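Local coordinates for protein putative L-alanine-DL-glutamate epimerase (PDB 3GO2) that binds magnesium and probably works as a racemase or epimerase of the mandelate racemase/muconate lactonizing enzyme family, at residues A[23-28]-A[96-101]; A[325-330]-A[368-373]. All coordinates share one frame; numbering follows the deposited sequence.

Contact 1. Residues A[23-28]-A[96-101]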
ATOM      1  N   VAL A  23      -7.770  40.192 -20.164  1.00 13.34           N
ATOM      2  CA  VAL A  23      -9.220  40.275 -19.903  1.00 13.66           C
ATOM      3  C   VAL A  23      -9.507  41.643 -19.282  1.00 13.56           C
ATOM      4  O   VAL A  23      -8.807  42.086 -18.376  1.00 14.73           O
ATOM      5  CB  VAL A  23      -9.729  39.180 -18.955  1.00 13.72           C
ATOM      6  CG1 VAL A  23     -11.233  39.358 -18.643  1.00 14.78           C
ATOM      7  CG2 VAL A  23      -9.473  37.801 -19.574  1.00 14.55           C
ATOM      8  N   LYS A  24     -10.544  42.291 -19.798  1.00 14.23           N
ATOM      9  CA  LYS A  24     -11.017  43.591 -19.324  1.00 14.20           C
ATOM     10  C   LYS A  24     -12.470  43.446 -18.924  1.00 13.89           C
ATOM     11  O   LYS A  24     -13.331  43.183 -19.767  1.00 14.63           O
ATOM     12  CB  LYS A  24     -10.912  44.637 -20.434  1.00 14.87           C
ATOM     13  CG  LYS A  24     -11.351  45.998 -19.975  1.00 15.70           C
ATOM     14  CD  LYS A  24     -11.433  46.982 -21.127  1.00 18.09           C
ATOM     15  CE  LYS A  24     -11.656  48.363 -20.620  1.00 19.96           C
ATOM     16  NZ  LYS A  24     -11.830  49.313 -21.789  1.00 21.75           N
ATOM     17  N   LEU A  25     -12.748  43.601 -17.643  1.00 13.71           N
ATOM     18  CA  LEU A  25     -14.079  43.388 -17.097  1.00 14.55           C
ATOM     19  C   LEU A  25     -14.570  44.716 -16.548  1.00 14.91           C
ATOM     20  O   LEU A  25     -13.876  45.355 -15.760  1.00 16.72           O
ATOM     21  CB  LEU A  25     -13.998  42.336 -15.977  1.00 14.65           C
ATOM     22  CG  LEU A  25     -15.270  41.943 -15.244  1.00 16.59           C
ATOM     23  CD1 LEU A  25     -15.070  40.505 -14.688  1.00 18.68           C
ATOM     24  CD2 LEU A  25     -15.681  42.948 -14.149  1.00 18.08           C
ATOM     25  N   THR A  26     -15.767  45.138 -16.947  1.00 15.42           N
ATOM     26  CA  THR A  26     -16.287  46.444 -16.511  1.00 15.57           C
ATOM     27  C   THR A  26     -17.550  46.230 -15.701  1.00 16.17           C
ATOM     28  O   THR A  26     -18.394  45.411 -16.079  1.00 17.37           O
ATOM     29  CB  THR A  26     -16.621  47.353 -17.759  1.00 16.30           C
ATOM     30  OG1 THR A  26     -15.455  47.523 -18.569  1.00 16.93           O
ATOM     31  CG2 THR A  26     -17.129  48.745 -17.319  1.00 14.79           C
ATOM     32  N   THR A  27     -17.693  46.979 -14.598  1.00 17.52           N
ATOM     33  CA  THR A  27     -18.887  46.907 -13.757  1.00 18.30           C
ATOM     34  C   THR A  27     -19.868  48.052 -14.076  1.00 19.99           C
ATOM     35  O   THR A  27     -19.515  49.015 -14.753  1.00 19.74           O
ATOM     36  CB  THR A  27     -18.518  46.959 -12.272  1.00 18.91           C
ATOM     37  OG1 THR A  27     -18.159  48.288 -11.896  1.00 17.59           O
ATOM     38  CG2 THR A  27     -17.320  46.056 -11.979  1.00 16.96           C
ATOM     39  N   ASP A  28     -21.076  47.961 -13.532  1.00 21.92           N
ATOM     40  CA  ASP A  28     -22.094  48.991 -13.751  1.00 23.69           C
ATOM     41  C   ASP A  28     -21.659  50.363 -13.229  1.00 24.87           C
ATOM     42  O   ASP A  28     -22.099  51.397 -13.760  1.00 24.99           O
ATOM     43  CB  ASP A  28     -23.418  48.579 -13.094  1.00 24.41           C
ATOM     44  CG  ASP A  28     -24.500  49.621 -13.266  1.00 27.14           C
ATOM     45  OD1 ASP A  28     -25.028  49.752 -14.388  1.00 32.12           O
ATOM     46  OD2 ASP A  28     -24.796  50.328 -12.278  1.00 31.19           O
ATOM     47  N   LEU A  96     -11.225  39.454  -9.450  1.00 12.43           N
ATOM     48  CA  LEU A  96     -10.560  39.849  -8.206  1.00 13.02           C
ATOM     49  C   LEU A  96     -10.095  41.298  -8.273  1.00 12.71           C
ATOM     50  O   LEU A  96     -10.284  42.064  -7.323  1.00 13.41           O
ATOM     51  CB  LEU A  96      -9.381  38.931  -7.904  1.00 12.99           C
ATOM     52  CG  LEU A  96      -9.728  37.507  -7.488  1.00 13.35           C
ATOM     53  CD1 LEU A  96      -8.447  36.659  -7.557  1.00 14.94           C
ATOM     54  CD2 LEU A  96     -10.374  37.462  -6.075  1.00 14.18           C
ATOM     55  N   ASP A  97      -9.496  41.682  -9.396  1.00 12.97           N
ATOM     56  CA  ASP A  97      -9.049  43.061  -9.573  1.00 12.74           C
ATOM     57  C   ASP A  97     -10.233  44.035  -9.383  1.00 13.06           C
ATOM     58  O   ASP A  97     -10.139  45.079  -8.690  1.00 13.65           O
ATOM     59  CB  ASP A  97      -8.457  43.247 -10.961  1.00 12.35           C
ATOM     60  CG  ASP A  97      -7.689  44.542 -11.106  1.00 14.05           C
ATOM     61  OD1 ASP A  97      -7.038  44.979 -10.126  1.00 14.06           O
ATOM     62  OD2 ASP A  97      -7.727  45.122 -12.224  1.00 15.30           O
ATOM     63  N   ALA A  98     -11.348  43.717 -10.043  1.00 13.16           N
ATOM     64  CA  ALA A  98     -12.534  44.583  -9.995  1.00 13.84           C
ATOM     65  C   ALA A  98     -13.121  44.668  -8.580  1.00 14.23           C
ATOM     66  O   ALA A  98     -13.539  45.736  -8.118  1.00 13.84           O
ATOM     67  CB  ALA A  98     -13.580  44.117 -11.003  1.00 13.84           C
ATOM     68  N   LYS A  99     -13.137  43.543  -7.884  1.00 14.15           N
ATOM     69  CA  LYS A  99     -13.616  43.504  -6.521  1.00 14.36           C
ATOM     70  C   LYS A  99     -12.730  44.315  -5.585  1.00 14.00           C
ATOM     71  O   LYS A  99     -13.235  45.103  -4.781  1.00 14.46           O
ATOM     72  CB  LYS A  99     -13.716  42.070  -6.035  1.00 14.32           C
ATOM     73  CG  LYS A  99     -14.279  41.950  -4.623  1.00 13.75           C
ATOM     74  CD  LYS A  99     -14.641  40.508  -4.275  1.00 13.03           C
ATOM     75  CE  LYS A  99     -15.392  40.388  -2.969  1.00 12.76           C
ATOM     76  NZ  LYS A  99     -15.968  39.024  -2.639  1.00 13.68           N
ATOM     77  N   ALA A 100     -11.421  44.124  -5.683  1.00 13.55           N
ATOM     78  CA  ALA A 100     -10.495  44.878  -4.868  1.00 14.30           C
ATOM     79  C   ALA A 100     -10.616  46.379  -5.159  1.00 13.82           C
ATOM     80  O   ALA A 100     -10.651  47.176  -4.238  1.00 14.39           O
ATOM     81  CB  ALA A 100      -9.049  44.406  -5.095  1.00 14.06           C
ATOM     82  N   LYS A 101     -10.714  46.757  -6.430  1.00 13.73           N
ATOM     83  CA  LYS A 101     -10.891  48.184  -6.776  1.00 13.83           C
ATOM     84  C   LYS A 101     -12.203  48.730  -6.209  1.00 15.00           C
ATOM     85  O   LYS A 101     -12.276  49.898  -5.728  1.00 15.51           O
ATOM     86  CB  LYS A 101     -10.801  48.372  -8.294  1.00 13.61           C
ATOM     87  CG  LYS A 101      -9.351  48.331  -8.799  1.00 13.80           C
ATOM     88  CD  LYS A 101      -9.299  48.130 -10.312  1.00 13.49           C
ATOM     89  CE  LYS A 101      -7.915  48.278 -10.824  1.00 14.42           C
ATOM     90  NZ  LYS A 101      -7.803  47.942 -12.296  1.00 14.54           N
TER
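Leu-25 reaches from its strand over the methyl of Ala-98, with CD2 4.0 Å from Ala-98 CB. The two belong to the N-terminal capping domain of the enolase superfamily, where the antiparallel sheet of strands 5-14, 19-27 and 32-37 packs against helices. Leu-25 lies on the middle strand, and Ala-98 on helix 82-103. The leucine CG is anti to the backbone N (chi1 180°), which carries the branched end out from the strand and lays CD2 on the helix. Thr-27, two residues on, faces the same helix. Its methyl CG2 is 4.3 Å from Ala-98 CB, so one small side chain meets two from the strand. No hydrogen bond crosses between 23-28 and 96-101, and the touching side chains are all buried. At Leu-25 and Ala-98 the backbones come to 7.4 Å between CA atoms, consistent with the small alanine side chain between them. Val-62 packs on both Thr-27 and Ala-98. Thr-27 OG1 is hydrogen-bonded to the backbone N of Ile-31, in the turn toward strand 32-37. Along the helix, one turn apart, Asp-97 and Lys-101 form a salt bridge. Asp-97 OD2 also takes the N-H of Trp-34, which ties the helix to strand 32-37. Lys-101 NZ also meets Asp-378 and the carbonyl oxygen of Val-32. It sits 2.8 Å from Asp-97 OD2, on its syn side but 32° out of the carboxylate plane.

Contact 2. Residues A[325-330]-A[368-373]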
ATOM      1  N   CYS A 325       1.035  40.237 -15.096  1.00 13.73           N
ATOM      2  CA  CYS A 325       1.238  38.916 -14.481  1.00 13.76           C
ATOM      3  C   CYS A 325       2.152  39.005 -13.272  1.00 13.72           C
ATOM      4  O   CYS A 325       1.917  38.326 -12.269  1.00 13.57           O
ATOM      5  CB  CYS A 325       1.789  37.909 -15.470  1.00 13.80           C
ATOM      6  SG  CYS A 325       0.562  37.397 -16.700  1.00 17.28           S
ATOM      7  N   THR A 326       3.195  39.828 -13.351  1.00 13.68           N
ATOM      8  CA  THR A 326       4.092  39.981 -12.207  1.00 13.50           C
ATOM      9  C   THR A 326       3.351  40.555 -11.018  1.00 14.00           C
ATOM     10  O   THR A 326       3.532  40.087  -9.870  1.00 14.14           O
ATOM     11  CB  THR A 326       5.314  40.868 -12.557  1.00 12.68           C
ATOM     12  OG1 THR A 326       6.090  40.219 -13.565  1.00 13.05           O
ATOM     13  CG2 THR A 326       6.201  41.093 -11.328  1.00 13.64           C
ATOM     14  N   MET A 327       2.494  41.550 -11.269  1.00 14.48           N
ATOM     15  CA  MET A 327       1.747  42.174 -10.168  1.00 14.85           C
ATOM     16  C   MET A 327       0.672  41.210  -9.623  1.00 14.42           C
ATOM     17  O   MET A 327       0.435  41.163  -8.429  1.00 14.46           O
ATOM     18  CB  MET A 327       1.178  43.520 -10.595  1.00 14.60           C
ATOM     19  CG  MET A 327       2.229  44.526 -10.961  1.00 15.54           C
ATOM     20  SD  MET A 327       3.481  44.872  -9.663  1.00  9.09           S
ATOM     21  CE  MET A 327       3.700  46.680  -9.936  1.00 17.95           C
ATOM     22  N   ILE A 328       0.076  40.399 -10.483  1.00 13.92           N
ATOM     23  CA  ILE A 328      -0.875  39.383 -10.011  1.00 13.11           C
ATOM     24  C   ILE A 328      -0.175  38.449  -9.025  1.00 13.42           C
ATOM     25  O   ILE A 328      -0.640  38.215  -7.892  1.00 13.00           O
ATOM     26  CB  ILE A 328      -1.470  38.607 -11.213  1.00 12.82           C
ATOM     27  CG1 ILE A 328      -2.404  39.523 -11.987  1.00 13.33           C
ATOM     28  CG2 ILE A 328      -2.286  37.366 -10.782  1.00 13.46           C
ATOM     29  CD1 ILE A 328      -2.845  38.955 -13.339  1.00 12.37           C
ATOM     30  N   ASN A 329       0.964  37.939  -9.473  1.00 13.22           N
ATOM     31  CA  ASN A 329       1.771  37.021  -8.680  1.00 13.12           C
ATOM     32  C   ASN A 329       2.333  37.669  -7.421  1.00 14.23           C
ATOM     33  O   ASN A 329       2.460  37.009  -6.380  1.00 13.51           O
ATOM     34  CB  ASN A 329       2.865  36.426  -9.552  1.00 13.23           C
ATOM     35  CG  ASN A 329       2.352  35.325 -10.447  1.00 13.14           C
ATOM     36  OD1 ASN A 329       1.712  34.380  -9.969  1.00 15.11           O
ATOM     37  ND2 ASN A 329       2.593  35.442 -11.748  1.00 14.74           N
ATOM     38  N   ALA A 330       2.669  38.962  -7.485  1.00 14.25           N
ATOM     39  CA  ALA A 330       3.137  39.672  -6.287  1.00 14.24           C
ATOM     40  C   ALA A 330       2.093  39.659  -5.181  1.00 13.58           C
ATOM     41  O   ALA A 330       2.426  39.537  -3.995  1.00 13.97           O
ATOM     42  CB  ALA A 330       3.514  41.103  -6.614  1.00 14.34           C
ATOM     43  N   ILE A 368       9.189  44.661  -4.600  1.00 17.77           N
ATOM     44  CA  ILE A 368       8.421  45.461  -3.656  1.00 18.38           C
ATOM     45  C   ILE A 368       6.954  45.233  -3.978  1.00 18.53           C
ATOM     46  O   ILE A 368       6.554  45.325  -5.131  1.00 18.92           O
ATOM     47  CB  ILE A 368       8.738  46.964  -3.830  1.00 19.03           C
ATOM     48  CG1 ILE A 368      10.209  47.231  -3.581  1.00 21.29           C
ATOM     49  CG2 ILE A 368       7.811  47.822  -2.962  1.00 20.68           C
ATOM     50  CD1 ILE A 368      10.652  46.875  -2.263  1.00 26.63           C
ATOM     51  N   ILE A 369       6.157  44.904  -2.975  1.00 18.36           N
ATOM     52  CA  ILE A 369       4.719  44.663  -3.183  1.00 18.33           C
ATOM     53  C   ILE A 369       4.002  45.999  -3.137  1.00 18.99           C
ATOM     54  O   ILE A 369       4.093  46.707  -2.131  1.00 19.22           O
ATOM     55  CB  ILE A 369       4.162  43.746  -2.084  1.00 18.25           C
ATOM     56  CG1 ILE A 369       4.947  42.438  -2.054  1.00 19.11           C
ATOM     57  CG2 ILE A 369       2.623  43.492  -2.284  1.00 18.09           C
ATOM     58  CD1 ILE A 369       5.116  41.788  -3.379  1.00 24.14           C
ATOM     59  N   PRO A 370       3.318  46.364  -4.223  1.00 19.83           N
ATOM     60  CA  PRO A 370       2.633  47.657  -4.284  1.00 20.51           C
ATOM     61  C   PRO A 370       1.415  47.686  -3.371  1.00 21.19           C
ATOM     62  O   PRO A 370       0.966  46.624  -2.909  1.00 19.86           O
ATOM     63  CB  PRO A 370       2.221  47.766  -5.761  1.00 21.01           C
ATOM     64  CG  PRO A 370       2.113  46.335  -6.233  1.00 21.33           C
ATOM     65  CD  PRO A 370       3.157  45.575  -5.461  1.00 20.21           C
ATOM     66  N   ASP A 371       0.888  48.885  -3.129  1.00 20.97           N
ATOM     67  CA  ASP A 371      -0.285  49.068  -2.277  1.00 21.71           C
ATOM     68  C   ASP A 371      -1.394  49.899  -2.913  1.00 20.59           C
ATOM     69  O   ASP A 371      -2.128  50.607  -2.207  1.00 22.64           O
ATOM     70  CB  ASP A 371       0.121  49.640  -0.923  1.00 22.45           C
ATOM     71  CG  ASP A 371       0.713  51.021  -1.012  1.00 27.47           C
ATOM     72  OD1 ASP A 371       0.782  51.589  -2.126  1.00 31.46           O
ATOM     73  OD2 ASP A 371       1.132  51.533   0.065  1.00 33.38           O
ATOM     74  N   ARG A 372      -1.558  49.756  -4.219  1.00 19.03           N
ATOM     75  CA  ARG A 372      -2.611  50.435  -4.958  1.00 18.53           C
ATOM     76  C   ARG A 372      -3.838  49.541  -5.076  1.00 18.00           C
ATOM     77  O   ARG A 372      -3.713  48.320  -4.964  1.00 17.46           O
ATOM     78  CB  ARG A 372      -2.123  50.788  -6.362  1.00 19.26           C
ATOM     79  CG  ARG A 372      -0.999  51.833  -6.362  1.00 22.09           C
ATOM     80  CD  ARG A 372      -0.531  52.215  -7.757  1.00 25.42           C
ATOM     81  NE  ARG A 372       0.272  51.144  -8.315  1.00 25.50           N
ATOM     82  CZ  ARG A 372       1.577  50.975  -8.117  1.00 23.56           C
ATOM     83  NH1 ARG A 372       2.269  51.814  -7.370  1.00 25.81           N
ATOM     84  NH2 ARG A 372       2.190  49.926  -8.634  1.00 18.25           N
ATOM     85  N   PRO A 373      -5.030  50.137  -5.270  1.00 17.23           N
ATOM     86  CA  PRO A 373      -6.190  49.253  -5.376  1.00 16.25           C
ATOM     87  C   PRO A 373      -6.058  48.305  -6.580  1.00 15.79           C
ATOM     88  O   PRO A 373      -5.686  48.740  -7.666  1.00 16.47           O
ATOM     89  CB  PRO A 373      -7.366  50.217  -5.559  1.00 16.57           C
ATOM     90  CG  PRO A 373      -6.887  51.492  -4.854  1.00 17.35           C
ATOM     91  CD  PRO A 373      -5.422  51.559  -5.146  1.00 17.17           C
TER
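Met-327 lays its thioether end against the ring of Pro-370. SD and CE are each 4.0 Å from Pro-370 CG. The methionine chain is folded: CG stands beside the backbone N (chi1 -62°), and bends at chi2 and chi3 swing the sulfur and methyl off the helix toward the proline. The terminal methyl goes on to Arg-372. It meets the guanidinium at its edge, near the plane, with CE 3.8 Å from NH2. That nitrogen has its polar partner in the carbonyl oxygen of Gly-376. Helix 323-335 follows strand 314-317 of the barrel domain, the modified TIM barrel of the enolase superfamily. Residues 368-373 run on from strand 366-368, which pairs with strand 118-123, and they pass beside this helix at Met-327 and Ala-330. A separate touch is made by Ile-369 on Ala-330. The isoleucine CG1 is anti to the carbonyl carbon (chi1 -57°), and the arm ends in CD1, 3.7 Å from the methyl of Ala-330. The same CD1 is 3.6 Å from Ala-330 O. Val-119 and Tyr-108 also pack on Ile-369. The CA atoms of Ala-330 and Ile-369 are 6.1 Å apart.

Both contacts are mainly apolar, with a helix facing a strand in contact 1 and a loop in contact 2, and no hydrogen bond crosses either pair. Contact 1 is buried and joins sheet and helix inside the capping domain, where a single alanine methyl serves the helix side. Contact 2 is partly buried. It lies on the barrel side and draws on larger side chains, a methionine, an isoleucine and a proline ring, and an arginine edge. It buries more surface, 193 Å² against 83 Å². The centres are about 16 Å apart, and they meet where Lys-101 CG packs 3.9 Å from Pro-373 O. Trp-375 N is hydrogen-bonded to Asp-97 OD1, and Ile-328 packs on Trp-375.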